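Local coordinates for protein endonuclease V (Bacillus subtilis, PDB 3GA2) that probably repairs deaminated DNA by nicking the strand at the second phosphodiester bond 3' to a deoxyinosine, with magnesium as cofactor, at residues 59-64 / 227-232; 43-48 / 97-102; 19-24 / 120-125; 113-118 / 130-135. The protein carries 1 engineered substitution. One frame throughout, in Å; residues are numbered along the deposited sequence.

Contact 1 of 4, residues 59-64 / 227-232; sequences VCCIIV and HVLRTF
Leu229 sets its CG anti to the carbonyl carbon (chi1 -83°), and a nearly straight second torsion (chi2 171°) then carries CD1 out from the helix to the strand. Val59 places CG1 anti to its backbone N, which brings that methyl to Leu229 CD1 at 3.9 Å, the two side chains crossing at about a right angle. From the same face of the strand, two residues on, the sulfur of Cys61 meets the same methyl: SG lies 3.3 Å from Leu229 CD1, a tight approach. A single methyl thus rests against both a valine branch and a thiol, and no hydrogen bond crosses the contact. Within the helix, Thr231 OG1 donates to His227 O at 2.8 Å, while Thr231 N reaches that oxygen from the opposite face of the carbonyl plane, so two donors grip it. Helix 217-235 here covers one face of the sheet: Tyr233 adds to the packing on Val59, and Glu225 and Thr226 to that on Cys61. Arg230 NH1 bonds to Tyr49 O, tying the helix also to strand 41-52, which flanks strand 55-66 on one side as strand 72-81 does on the other.

Contact 2 of 4, residues 43-48 / 97-102; sequences AGVDLA and PLIIEA
Ile99 meets the strand with two of its branches, CG2 lying 4.4 Å from Val45 CG1 and CG1 reaching the Leu47 methyl CD2. That methyl is shared: Leu47 CD2 also stands 4.3 Å from Leu98 CB, and the CD1 methyl of Leu98 lies scarcely farther off. All the contacts are apolar, at ordinary van der Waals spacing or slightly beyond, and the two segments run 9.9 Å apart at their closest axial approach with 135° between their directions. The difference between the two ends lies in what surrounds them. Val45 and Ile99 are buried, and Phe115 from the neighbouring strand packs on both, whereas Cys60 packs on both Val45 and Leu47. Towards the other end, Leu47 and Leu98 are partly exposed, and Leu98 finds a further neighbour in Ile82. Leu47 has its second torsion well off a staggered value (chi2 -27°), so the placing of its methyls may be less certain than that of the isoleucine branches. On the far face of the strand, Asp46 turns its carboxylate from the helix, and OD2 takes the N-H of Leu47 at 2.7 Å on its anti side, with a bent N-H...O angle of 142°. Such a strand, apolar on the helix side and bearing a carboxylate on the other, fits the RNase H-like fold of this family, in which helices cover the central sheet and Asp46 is a predicted magnesium ligand.

Contact 3 of 4, residues 19-24 / 120-125; sequences QVQFNL and YLHYNH
An amide stands edge-on over an aromatic ring: the Asn124 side chain lies over one face of Phe22, with the amide plane turned 88° from that of the ring. Its ND2 sits just beyond the CD1-CE1 rim, 3.2 Å from Phe22 CE1 and 3.5 Å from Phe22 CD1, a position from which one N-H could face the ring. Phe22 starts off away from the loop, but with CG anti to the carbonyl carbon (chi1 -79°) its ring swings back to the asparagine. Gln21 comes from the preceding position of the helix on an extended chain, and its OE1 remains 4.2 Å from Asn124 ND2, too far for a hydrogen bond, with the two amide planes 30° apart. Its NE2 comes as near to His122 CE1, approaching that imidazole obliquely. At the other end of the asparagine amide, OD1 accepts a hydrogen bond from Lys25 NZ, which supports the assignment of oxygen and nitrogen. With an alanine in place of Asn124, the Lys25 ammonium is likely to lose this acceptor and the Phe22 face its amide neighbour. The loop between strand 113-116 and helix 128-136 is therefore joined to helix 14-25 through polar groups and a ring, without a direct hydrogen bond between the two segments; the lysine bond would help to hold the amide with one N-H toward the ring.

Contact 4 of 4, residues 113-118 / 130-135; sequences FLFDGN and THAAFF
The Phe115 ring is met obliquely at its far end by the methyl of Ala132, whose CB lies 3.5 Å from Phe115 CZ and 3.7 Å from Phe115 CE2. Thr140 also packs on this phenylalanine, and the ring lies between the sheet and helix 128-136. In the helix, the carbonyl oxygen of His131 lies in plane at the edges of both the Phe134 and the Phe135 rings. A chi1 of -69° sets CG of Phe115 anti to the carbonyl carbon, and CB already points at the helix, which brings CZ and CE2 to the small alanine. Nearer the start of the helix the segments are more loosely apposed: Asn118 O stays 4.4 Å from Thr130 N, and the Thr130 hydroxyl is hydrogen-bonded to Gly193 O. Past Phe115 the chain bends in an inverse gamma turn centred on Asp116, where Gly117 N makes a weak 2.8 Å bond to Phe115 O. Asp116, a predicted magnesium ligand, forms a salt bridge with Lys145. Strand 113-116, helix 128-136 and strand 140-144 make a beta-alpha-beta unit, with the helix packed against the parallel strands and a carboxylate carried by the turn at Asp116, consistent with an RNase H-like metal site.

How the contacts relate
Contacts 1, 2 and 4 share one mixed sheet, in which strands 55-66, 41-52 and 113-116 are successive neighbours. The centre of contact 2 lies about 9 Å from those of contacts 1 and 4, and backbone bonds join the strands: Ile63 O to Gly44 N and Ala43 O to Leu114 N. Contact 1 uses helix 217-235 on the Asp46 face; contacts 2 and 4 use helices 96-105 and 128-136, which touch through Ile100 and Phe135. Contact 3 lies across the chain's centre from contact 1, about 27 Å between centres, but Leu24 reaches contact 4. Along the chain, contact 2 closes before contact 4 opens. The predicted magnesium ligands Asp46 and Asp116 thus come together on adjacent strands.

Contact 1 of 4, residues 59-64 / 227-232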
loop_
_atom_site.group_PDB
_atom_site.type_symbol
_atom_site.label_atom_id
_atom_site.label_comp_id
_atom_site.label_asym_id
_atom_site.label_seq_id
_atom_site.Cartn_x
_atom_site.Cartn_y
_atom_site.Cartn_z
ATOM N N VAL A 59 12.223 -2.636 -7.278
ATOM C CA VAL A 59 11.915 -4.023 -6.973
ATOM C C VAL A 59 10.711 -4.085 -6.043
ATOM O O VAL A 59 10.719 -3.504 -4.957
ATOM C CB VAL A 59 13.092 -4.732 -6.279
ATOM C CG1 VAL A 59 12.724 -6.178 -5.986
ATOM C CG2 VAL A 59 14.321 -4.677 -7.159
ATOM N N CYS A 60 9.675 -4.792 -6.477
ATOM C CA CYS A 60 8.473 -4.939 -5.670
ATOM C C CYS A 60 8.421 -6.338 -5.085
ATOM O O CYS A 60 8.570 -7.322 -5.807
ATOM C CB CYS A 60 7.214 -4.716 -6.513
ATOM S SG CYS A 60 5.682 -5.231 -5.667
ATOM N N CYS A 61 8.219 -6.417 -3.776
ATOM C CA CYS A 61 8.121 -7.696 -3.095
ATOM C C CYS A 61 6.737 -7.842 -2.489
ATOM O O CYS A 61 6.175 -6.890 -1.942
ATOM C CB CYS A 61 9.144 -7.813 -1.963
ATOM S SG CYS A 61 10.868 -7.976 -2.462
ATOM N N ILE A 62 6.192 -9.043 -2.595
ATOM C CA ILE A 62 4.899 -9.350 -2.017
ATOM C C ILE A 62 5.158 -10.510 -1.071
ATOM O O ILE A 62 5.705 -11.539 -1.469
ATOM C CB ILE A 62 3.869 -9.774 -3.085
ATOM C CG1 ILE A 62 3.538 -8.586 -3.993
ATOM C CG2 ILE A 62 2.597 -10.291 -2.413
ATOM C CD1 ILE A 62 2.557 -8.912 -5.107
ATOM N N ILE A 63 4.791 -10.324 0.190
ATOM C CA ILE A 63 4.968 -11.352 1.202
ATOM C C ILE A 63 3.578 -11.778 1.637
ATOM O O ILE A 63 2.794 -10.945 2.078
ATOM C CB ILE A 63 5.704 -10.809 2.438
ATOM C CG1 ILE A 63 6.991 -10.107 2.013
ATOM C CG2 ILE A 63 5.999 -11.948 3.401
ATOM C CD1 ILE A 63 7.990 -11.015 1.321
ATOM N N VAL A 64 3.274 -13.062 1.496
ATOM C CA VAL A 64 1.973 -13.587 1.882
ATOM C C VAL A 64 2.114 -14.355 3.186
ATOM O O VAL A 64 2.989 -15.208 3.311
ATOM C CB VAL A 64 1.415 -14.553 0.811
ATOM C CG1 VAL A 64 -0.011 -14.945 1.156
ATOM C CG2 VAL A 64 1.464 -13.895 -0.567
ATOM N N HIS A 227 14.555 -4.371 0.529
ATOM C CA HIS A 227 15.859 -3.794 0.836
ATOM C C HIS A 227 16.995 -4.774 0.598
ATOM O O HIS A 227 18.035 -4.402 0.053
ATOM C CB HIS A 227 15.886 -3.299 2.281
ATOM C CG HIS A 227 15.019 -2.103 2.518
ATOM N ND1 HIS A 227 14.693 -1.655 3.780
ATOM C CD2 HIS A 227 14.410 -1.259 1.651
ATOM C CE1 HIS A 227 13.921 -0.588 3.681
ATOM N NE2 HIS A 227 13.734 -0.325 2.400
ATOM N N VAL A 228 16.793 -6.027 0.999
ATOM C CA VAL A 228 17.815 -7.048 0.818
ATOM C C VAL A 228 17.998 -7.369 -0.666
ATOM O O VAL A 228 19.118 -7.589 -1.120
ATOM C CB VAL A 228 17.468 -8.342 1.600
ATOM C CG1 VAL A 228 16.182 -8.948 1.080
ATOM C CG2 VAL A 228 18.609 -9.340 1.484
ATOM N N LEU A 229 16.902 -7.394 -1.422
ATOM C CA LEU A 229 16.994 -7.673 -2.851
ATOM C C LEU A 229 17.669 -6.513 -3.569
ATOM O O LEU A 229 18.471 -6.724 -4.479
ATOM C CB LEU A 229 15.614 -7.907 -3.461
ATOM C CG LEU A 229 15.020 -9.311 -3.335
ATOM C CD1 LEU A 229 13.577 -9.274 -3.786
ATOM C CD2 LEU A 229 15.823 -10.303 -4.172
ATOM N N ARG A 230 17.338 -5.289 -3.169
ATOM C CA ARG A 230 17.946 -4.117 -3.784
ATOM C C ARG A 230 19.452 -4.141 -3.551
ATOM O O ARG A 230 20.235 -3.912 -4.474
ATOM C CB ARG A 230 17.361 -2.823 -3.207
ATOM C CG ARG A 230 18.068 -1.567 -3.701
ATOM C CD ARG A 230 17.413 -0.296 -3.184
ATOM N NE ARG A 230 17.401 -0.217 -1.726
ATOM C CZ ARG A 230 16.840 0.775 -1.041
ATOM N NH1 ARG A 230 16.249 1.771 -1.685
ATOM N NH2 ARG A 230 16.862 0.766 0.286
ATOM N N THR A 231 19.850 -4.426 -2.313
ATOM C CA THR A 231 21.264 -4.480 -1.955
ATOM C C THR A 231 21.956 -5.562 -2.768
ATOM O O THR A 231 23.113 -5.414 -3.155
ATOM C CB THR A 231 21.461 -4.795 -0.449
ATOM O OG1 THR A 231 20.733 -3.849 0.344
ATOM C CG2 THR A 231 22.940 -4.718 -0.078
ATOM N N PHE A 232 21.247 -6.656 -3.021
ATOM C CA PHE A 232 21.813 -7.747 -3.796
ATOM C C PHE A 232 22.096 -7.299 -5.223
ATOM O O PHE A 232 23.202 -7.476 -5.725
ATOM C CB PHE A 232 20.858 -8.945 -3.796
ATOM C CG PHE A 232 21.301 -10.075 -4.679
ATOM C CD1 PHE A 232 20.831 -10.184 -5.982
ATOM C CD2 PHE A 232 22.188 -11.039 -4.203
ATOM C CE1 PHE A 232 21.233 -11.237 -6.801
ATOM C CE2 PHE A 232 22.599 -12.097 -5.013
ATOM C CZ PHE A 232 22.121 -12.197 -6.315
#

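Contact 2 of 4, residues 43-48 / 97-102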
loop_
_atom_site.group_PDB
_atom_site.type_symbol
_atom_site.label_atom_id
_atom_site.label_comp_id
_atom_site.label_asym_id
_atom_site.label_seq_id
_atom_site.Cartn_x
_atom_site.Cartn_y
_atom_site.Cartn_z
ATOM N N ALA A 43 -1.526 -10.255 2.561
ATOM C CA ALA A 43 -0.261 -10.039 1.873
ATOM C C ALA A 43 0.252 -8.636 2.142
ATOM O O ALA A 43 -0.522 -7.731 2.460
ATOM C CB ALA A 43 -0.437 -10.263 0.364
ATOM N N GLY A 44 1.562 -8.475 2.021
ATOM C CA GLY A 44 2.180 -7.179 2.230
ATOM C C GLY A 44 2.916 -6.807 0.962
ATOM O O GLY A 44 3.575 -7.654 0.362
ATOM N N VAL A 45 2.813 -5.544 0.555
ATOM C CA VAL A 45 3.457 -5.077 -0.663
ATOM C C VAL A 45 4.355 -3.879 -0.393
ATOM O O VAL A 45 3.972 -2.939 0.312
ATOM C CB VAL A 45 2.413 -4.634 -1.718
ATOM C CG1 VAL A 45 3.081 -4.442 -3.072
ATOM C CG2 VAL A 45 1.297 -5.660 -1.812
ATOM N N ASP A 46 5.557 -3.915 -0.945
ATOM C CA ASP A 46 6.465 -2.796 -0.792
ATOM C C ASP A 46 7.310 -2.697 -2.055
ATOM O O ASP A 46 7.365 -3.640 -2.851
ATOM C CB ASP A 46 7.339 -2.955 0.457
ATOM C CG ASP A 46 7.745 -1.616 1.051
ATOM O OD1 ASP A 46 7.987 -1.547 2.280
ATOM O OD2 ASP A 46 7.818 -0.631 0.285
ATOM N N LEU A 47 7.957 -1.550 -2.229
ATOM C CA LEU A 47 8.776 -1.275 -3.404
ATOM C C LEU A 47 10.021 -0.509 -2.974
ATOM O O LEU A 47 9.957 0.328 -2.072
ATOM C CB LEU A 47 7.971 -0.416 -4.381
ATOM C CG LEU A 47 8.200 -0.463 -5.892
ATOM C CD1 LEU A 47 9.624 -0.877 -6.215
ATOM C CD2 LEU A 47 7.214 -1.431 -6.494
ATOM N N ALA A 48 11.152 -0.804 -3.612
ATOM C CA ALA A 48 12.413 -0.129 -3.309
ATOM C C ALA A 48 13.078 0.308 -4.608
ATOM O O ALA A 48 13.009 -0.399 -5.611
ATOM C CB ALA A 48 13.336 -1.053 -2.530
ATOM N N PRO A 97 2.930 -1.301 -12.672
ATOM C CA PRO A 97 3.464 -2.345 -13.556
ATOM C C PRO A 97 4.254 -3.414 -12.791
ATOM O O PRO A 97 4.051 -4.611 -12.995
ATOM C CB PRO A 97 4.322 -1.550 -14.542
ATOM C CG PRO A 97 3.531 -0.269 -14.674
ATOM C CD PRO A 97 3.198 0.039 -13.222
ATOM N N LEU A 98 5.144 -2.985 -11.902
ATOM C CA LEU A 98 5.922 -3.936 -11.113
ATOM C C LEU A 98 5.035 -4.660 -10.103
ATOM O O LEU A 98 5.248 -5.839 -9.816
ATOM C CB LEU A 98 7.063 -3.227 -10.377
ATOM C CG LEU A 98 8.256 -2.839 -11.254
ATOM C CD1 LEU A 98 9.246 -2.010 -10.463
ATOM C CD2 LEU A 98 8.912 -4.104 -11.784
ATOM N N ILE A 99 4.044 -3.955 -9.565
ATOM C CA ILE A 99 3.133 -4.546 -8.590
ATOM C C ILE A 99 2.301 -5.648 -9.236
ATOM O O ILE A 99 2.152 -6.742 -8.683
ATOM C CB ILE A 99 2.186 -3.488 -7.994
ATOM C CG1 ILE A 99 3.015 -2.398 -7.307
ATOM C CG2 ILE A 99 1.222 -4.147 -6.997
ATOM C CD1 ILE A 99 2.197 -1.228 -6.761
ATOM N N ILE A 100 1.773 -5.355 -10.416
ATOM C CA ILE A 100 0.957 -6.311 -11.145
ATOM C C ILE A 100 1.785 -7.529 -11.529
ATOM O O ILE A 100 1.328 -8.661 -11.401
ATOM C CB ILE A 100 0.381 -5.677 -12.420
ATOM C CG1 ILE A 100 -0.349 -4.383 -12.066
ATOM C CG2 ILE A 100 -0.560 -6.656 -13.107
ATOM C CD1 ILE A 100 -1.398 -4.554 -10.995
ATOM N N GLU A 101 3.003 -7.286 -12.003
ATOM C CA GLU A 101 3.896 -8.369 -12.400
ATOM C C GLU A 101 4.129 -9.345 -11.257
ATOM O O GLU A 101 4.066 -10.563 -11.444
ATOM C CB GLU A 101 5.243 -7.810 -12.856
ATOM C CG GLU A 101 5.440 -7.840 -14.358
ATOM C CD GLU A 101 5.183 -9.216 -14.935
ATOM O OE1 GLU A 101 5.782 -10.195 -14.434
ATOM O OE2 GLU A 101 4.381 -9.319 -15.887
ATOM N N ALA A 102 4.408 -8.798 -10.078
ATOM C CA ALA A 102 4.660 -9.603 -8.891
ATOM C C ALA A 102 3.406 -10.378 -8.506
ATOM O O ALA A 102 3.460 -11.583 -8.269
ATOM C CB ALA A 102 5.105 -8.701 -7.733
#

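Contact 3 of 4, residues 19-24 / 120-125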
loop_
_atom_site.group_PDB
_atom_site.type_symbol
_atom_site.label_atom_id
_atom_site.label_comp_id
_atom_site.label_asym_id
_atom_site.label_seq_id
_atom_site.Cartn_x
_atom_site.Cartn_y
_atom_site.Cartn_z
ATOM N N GLN A 19 -7.311 11.766 -15.842
ATOM C CA GLN A 19 -8.509 11.142 -16.385
ATOM C C GLN A 19 -8.669 9.727 -15.842
ATOM O O GLN A 19 -9.774 9.303 -15.516
ATOM C CB GLN A 19 -8.445 11.112 -17.912
ATOM C CG GLN A 19 -9.794 10.857 -18.560
ATOM C CD GLN A 19 -10.754 12.024 -18.379
ATOM O OE1 GLN A 19 -11.948 11.910 -18.654
ATOM N NE2 GLN A 19 -10.230 13.160 -17.923
ATOM N N VAL A 20 -7.561 8.995 -15.754
ATOM C CA VAL A 20 -7.595 7.632 -15.235
ATOM C C VAL A 20 -8.000 7.659 -13.761
ATOM O O VAL A 20 -8.865 6.901 -13.343
ATOM C CB VAL A 20 -6.215 6.936 -15.375
ATOM C CG1 VAL A 20 -6.263 5.540 -14.763
ATOM C CG2 VAL A 20 -5.827 6.843 -16.846
ATOM N N GLN A 21 -7.380 8.541 -12.980
ATOM C CA GLN A 21 -7.699 8.636 -11.561
ATOM C C GLN A 21 -9.161 8.983 -11.332
ATOM O O GLN A 21 -9.847 8.341 -10.535
ATOM C CB GLN A 21 -6.839 9.693 -10.865
ATOM C CG GLN A 21 -5.357 9.390 -10.845
ATOM C CD GLN A 21 -4.586 10.336 -9.946
ATOM O OE1 GLN A 21 -4.898 11.529 -9.862
ATOM N NE2 GLN A 21 -3.561 9.814 -9.282
ATOM N N PHE A 22 -9.637 10.007 -12.030
ATOM C CA PHE A 22 -11.018 10.443 -11.875
ATOM C C PHE A 22 -12.023 9.358 -12.241
ATOM O O PHE A 22 -13.099 9.268 -11.650
ATOM C CB PHE A 22 -11.264 11.713 -12.696
ATOM C CG PHE A 22 -10.741 12.966 -12.039
ATOM C CD1 PHE A 22 -11.151 13.315 -10.755
ATOM C CD2 PHE A 22 -9.857 13.806 -12.707
ATOM C CE1 PHE A 22 -10.690 14.481 -10.148
ATOM C CE2 PHE A 22 -9.390 14.976 -12.104
ATOM C CZ PHE A 22 -9.811 15.312 -10.823
ATOM N N ASN A 23 -11.669 8.523 -13.208
ATOM C CA ASN A 23 -12.556 7.445 -13.612
ATOM C C ASN A 23 -12.632 6.401 -12.506
ATOM O O ASN A 23 -13.713 6.062 -12.032
ATOM C CB ASN A 23 -12.048 6.799 -14.903
ATOM C CG ASN A 23 -12.352 7.635 -16.131
ATOM O OD1 ASN A 23 -11.841 7.372 -17.221
ATOM N ND2 ASN A 23 -13.198 8.643 -15.963
ATOM N N LEU A 24 -11.475 5.897 -12.092
ATOM C CA LEU A 24 -11.425 4.883 -11.048
ATOM C C LEU A 24 -11.936 5.397 -9.707
ATOM O O LEU A 24 -12.560 4.654 -8.949
ATOM C CB LEU A 24 -9.995 4.369 -10.892
ATOM C CG LEU A 24 -9.402 3.723 -12.146
ATOM C CD1 LEU A 24 -7.962 3.335 -11.867
ATOM C CD2 LEU A 24 -10.224 2.502 -12.550
ATOM N N TYR A 120 -6.725 5.711 0.345
ATOM C CA TYR A 120 -7.733 6.766 0.293
ATOM C C TYR A 120 -7.177 8.105 0.808
ATOM O O TYR A 120 -7.647 9.173 0.424
ATOM C CB TYR A 120 -8.944 6.343 1.125
ATOM C CG TYR A 120 -10.225 7.080 0.806
ATOM C CD1 TYR A 120 -10.849 6.924 -0.435
ATOM C CD2 TYR A 120 -10.815 7.927 1.740
ATOM C CE1 TYR A 120 -12.030 7.594 -0.739
ATOM C CE2 TYR A 120 -11.999 8.610 1.446
ATOM C CZ TYR A 120 -12.599 8.437 0.204
ATOM O OH TYR A 120 -13.759 9.110 -0.103
ATOM N N LEU A 121 -6.182 8.045 1.686
ATOM C CA LEU A 121 -5.565 9.257 2.219
ATOM C C LEU A 121 -4.631 9.784 1.144
ATOM O O LEU A 121 -3.417 9.562 1.174
ATOM C CB LEU A 121 -4.784 8.926 3.484
ATOM C CG LEU A 121 -3.981 10.014 4.200
ATOM C CD1 LEU A 121 -4.872 11.135 4.742
ATOM C CD2 LEU A 121 -3.242 9.331 5.328
ATOM N N HIS A 122 -5.219 10.482 0.182
ATOM C CA HIS A 122 -4.465 11.020 -0.938
ATOM C C HIS A 122 -5.242 12.180 -1.546
ATOM O O HIS A 122 -6.472 12.202 -1.483
ATOM C CB HIS A 122 -4.252 9.905 -1.970
ATOM C CG HIS A 122 -3.639 10.369 -3.250
ATOM N ND1 HIS A 122 -4.390 10.845 -4.301
ATOM C CD2 HIS A 122 -2.345 10.455 -3.637
ATOM C CE1 HIS A 122 -3.583 11.205 -5.285
ATOM N NE2 HIS A 122 -2.338 10.979 -4.907
ATOM N N TYR A 123 -4.512 13.134 -2.124
ATOM C CA TYR A 123 -5.088 14.329 -2.747
ATOM C C TYR A 123 -6.368 14.033 -3.512
ATOM O O TYR A 123 -7.319 14.806 -3.475
ATOM C CB TYR A 123 -4.094 14.972 -3.727
ATOM C CG TYR A 123 -2.751 15.349 -3.138
ATOM C CD1 TYR A 123 -1.576 14.740 -3.588
ATOM C CD2 TYR A 123 -2.651 16.317 -2.137
ATOM C CE1 TYR A 123 -0.333 15.087 -3.051
ATOM C CE2 TYR A 123 -1.413 16.668 -1.594
ATOM C CZ TYR A 123 -0.261 16.050 -2.053
ATOM O OH TYR A 123 0.958 16.383 -1.503
ATOM N N ASN A 124 -6.387 12.916 -4.224
ATOM C CA ASN A 124 -7.570 12.578 -4.994
ATOM C C ASN A 124 -8.073 11.182 -4.653
ATOM O O ASN A 124 -8.643 10.492 -5.499
ATOM C CB ASN A 124 -7.252 12.699 -6.485
ATOM C CG ASN A 124 -8.419 13.231 -7.285
ATOM O OD1 ASN A 124 -9.088 14.175 -6.866
ATOM N ND2 ASN A 124 -8.664 12.639 -8.447
ATOM N N HIS A 125 -7.862 10.782 -3.399
ATOM C CA HIS A 125 -8.278 9.466 -2.912
ATOM C C HIS A 125 -7.775 8.382 -3.853
ATOM O O HIS A 125 -8.374 7.318 -3.962
ATOM C CB HIS A 125 -9.809 9.402 -2.817
ATOM C CG HIS A 125 -10.387 10.284 -1.751
ATOM N ND1 HIS A 125 -11.552 11.000 -1.924
ATOM C CD2 HIS A 125 -9.966 10.554 -0.490
ATOM C CE1 HIS A 125 -11.823 11.675 -0.821
ATOM N NE2 HIS A 125 -10.876 11.421 0.064
#

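Contact 4 of 4, residues 113-118 / 130-135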
loop_
_atom_site.group_PDB
_atom_site.type_symbol
_atom_site.label_atom_id
_atom_site.label_comp_id
_atom_site.label_asym_id
_atom_site.label_seq_id
_atom_site.Cartn_x
_atom_site.Cartn_y
_atom_site.Cartn_z
ATOM N N PHE A 113 -4.560 -7.140 0.797
ATOM C CA PHE A 113 -3.198 -6.675 0.558
ATOM C C PHE A 113 -2.915 -5.382 1.305
ATOM O O PHE A 113 -3.635 -4.401 1.138
ATOM C CB PHE A 113 -2.959 -6.407 -0.934
ATOM C CG PHE A 113 -2.897 -7.640 -1.790
ATOM C CD1 PHE A 113 -1.694 -8.035 -2.374
ATOM C CD2 PHE A 113 -4.048 -8.366 -2.072
ATOM C CE1 PHE A 113 -1.640 -9.131 -3.231
ATOM C CE2 PHE A 113 -4.003 -9.465 -2.931
ATOM C CZ PHE A 113 -2.793 -9.848 -3.513
ATOM N N LEU A 114 -1.877 -5.378 2.132
ATOM C CA LEU A 114 -1.509 -4.170 2.856
ATOM C C LEU A 114 -0.294 -3.574 2.139
ATOM O O LEU A 114 0.703 -4.255 1.909
ATOM C CB LEU A 114 -1.173 -4.475 4.324
ATOM C CG LEU A 114 -2.319 -4.913 5.251
ATOM C CD1 LEU A 114 -2.533 -6.414 5.145
ATOM C CD2 LEU A 114 -1.970 -4.548 6.693
ATOM N N PHE A 115 -0.390 -2.301 1.786
ATOM C CA PHE A 115 0.671 -1.626 1.060
ATOM C C PHE A 115 1.493 -0.652 1.873
ATOM O O PHE A 115 0.959 0.067 2.717
ATOM C CB PHE A 115 0.078 -0.844 -0.115
ATOM C CG PHE A 115 -0.461 -1.701 -1.212
ATOM C CD1 PHE A 115 -1.656 -2.392 -1.053
ATOM C CD2 PHE A 115 0.225 -1.806 -2.416
ATOM C CE1 PHE A 115 -2.163 -3.176 -2.084
ATOM C CE2 PHE A 115 -0.270 -2.588 -3.456
ATOM C CZ PHE A 115 -1.469 -3.275 -3.290
ATOM N N ASP A 116 2.797 -0.633 1.614
ATOM C CA ASP A 116 3.662 0.330 2.266
ATOM C C ASP A 116 3.436 1.580 1.414
ATOM O O ASP A 116 4.211 1.875 0.500
ATOM C CB ASP A 116 5.131 -0.099 2.203
ATOM C CG ASP A 116 6.059 0.905 2.875
ATOM O OD1 ASP A 116 7.256 0.603 3.060
ATOM O OD2 ASP A 116 5.590 2.011 3.218
ATOM N N GLY A 117 2.346 2.287 1.709
ATOM C CA GLY A 117 1.982 3.492 0.974
ATOM C C GLY A 117 0.535 3.901 1.255
ATOM O O GLY A 117 -0.198 3.156 1.895
ATOM N N ASN A 118 0.118 5.073 0.781
ATOM C CA ASN A 118 -1.243 5.544 0.999
ATOM C C ASN A 118 -2.298 4.932 0.092
ATOM O O ASN A 118 -2.002 4.393 -0.977
ATOM C CB ASN A 118 -1.333 7.066 0.841
ATOM C CG ASN A 118 -0.632 7.813 1.953
ATOM O OD1 ASN A 118 -0.978 7.674 3.125
ATOM N ND2 ASN A 118 0.358 8.623 1.587
ATOM N N THR A 130 -5.179 2.171 -3.054
ATOM C CA THR A 130 -6.511 2.212 -3.636
ATOM C C THR A 130 -6.456 1.838 -5.118
ATOM O O THR A 130 -7.213 0.986 -5.591
ATOM C CB THR A 130 -7.138 3.619 -3.482
ATOM O OG1 THR A 130 -7.296 3.919 -2.089
ATOM C CG2 THR A 130 -8.507 3.687 -4.167
ATOM N N HIS A 131 -5.542 2.478 -5.837
ATOM C CA HIS A 131 -5.364 2.248 -7.261
ATOM C C HIS A 131 -5.068 0.774 -7.580
ATOM O O HIS A 131 -5.686 0.191 -8.473
ATOM C CB HIS A 131 -4.233 3.150 -7.784
ATOM C CG HIS A 131 -4.248 3.349 -9.268
ATOM N ND1 HIS A 131 -3.507 4.333 -9.894
ATOM C CD2 HIS A 131 -4.906 2.693 -10.253
ATOM C CE1 HIS A 131 -3.709 4.269 -11.197
ATOM N NE2 HIS A 131 -4.553 3.283 -11.443
ATOM N N ALA A 132 -4.131 0.175 -6.853
ATOM C CA ALA A 132 -3.779 -1.224 -7.076
ATOM C C ALA A 132 -4.967 -2.161 -6.859
ATOM O O ALA A 132 -5.062 -3.212 -7.493
ATOM C CB ALA A 132 -2.628 -1.626 -6.156
ATOM N N ALA A 133 -5.875 -1.779 -5.967
ATOM C CA ALA A 133 -7.034 -2.613 -5.669
ATOM C C ALA A 133 -7.828 -2.996 -6.910
ATOM O O ALA A 133 -8.267 -4.137 -7.040
ATOM C CB ALA A 133 -7.938 -1.916 -4.674
ATOM N N PHE A 134 -8.018 -2.050 -7.825
ATOM C CA PHE A 134 -8.776 -2.352 -9.030
ATOM C C PHE A 134 -8.137 -3.484 -9.822
ATOM O O PHE A 134 -8.833 -4.372 -10.310
ATOM C CB PHE A 134 -8.920 -1.109 -9.908
ATOM C CG PHE A 134 -9.662 0.010 -9.246
ATOM C CD1 PHE A 134 -8.974 1.052 -8.635
ATOM C CD2 PHE A 134 -11.048 0.014 -9.214
ATOM C CE1 PHE A 134 -9.659 2.088 -7.998
ATOM C CE2 PHE A 134 -11.745 1.044 -8.581
ATOM C CZ PHE A 134 -11.047 2.081 -7.972
ATOM N N PHE A 135 -6.814 -3.468 -9.945
ATOM C CA PHE A 135 -6.133 -4.524 -10.680
ATOM C C PHE A 135 -6.187 -5.861 -9.946
ATOM O O PHE A 135 -6.425 -6.905 -10.555
ATOM C CB PHE A 135 -4.670 -4.167 -10.926
ATOM C CG PHE A 135 -4.461 -3.099 -11.955
ATOM C CD1 PHE A 135 -4.550 -1.754 -11.613
ATOM C CD2 PHE A 135 -4.125 -3.439 -13.263
ATOM C CE1 PHE A 135 -4.300 -0.755 -12.558
ATOM C CE2 PHE A 135 -3.873 -2.453 -14.218
ATOM C CZ PHE A 135 -3.960 -1.105 -13.862
#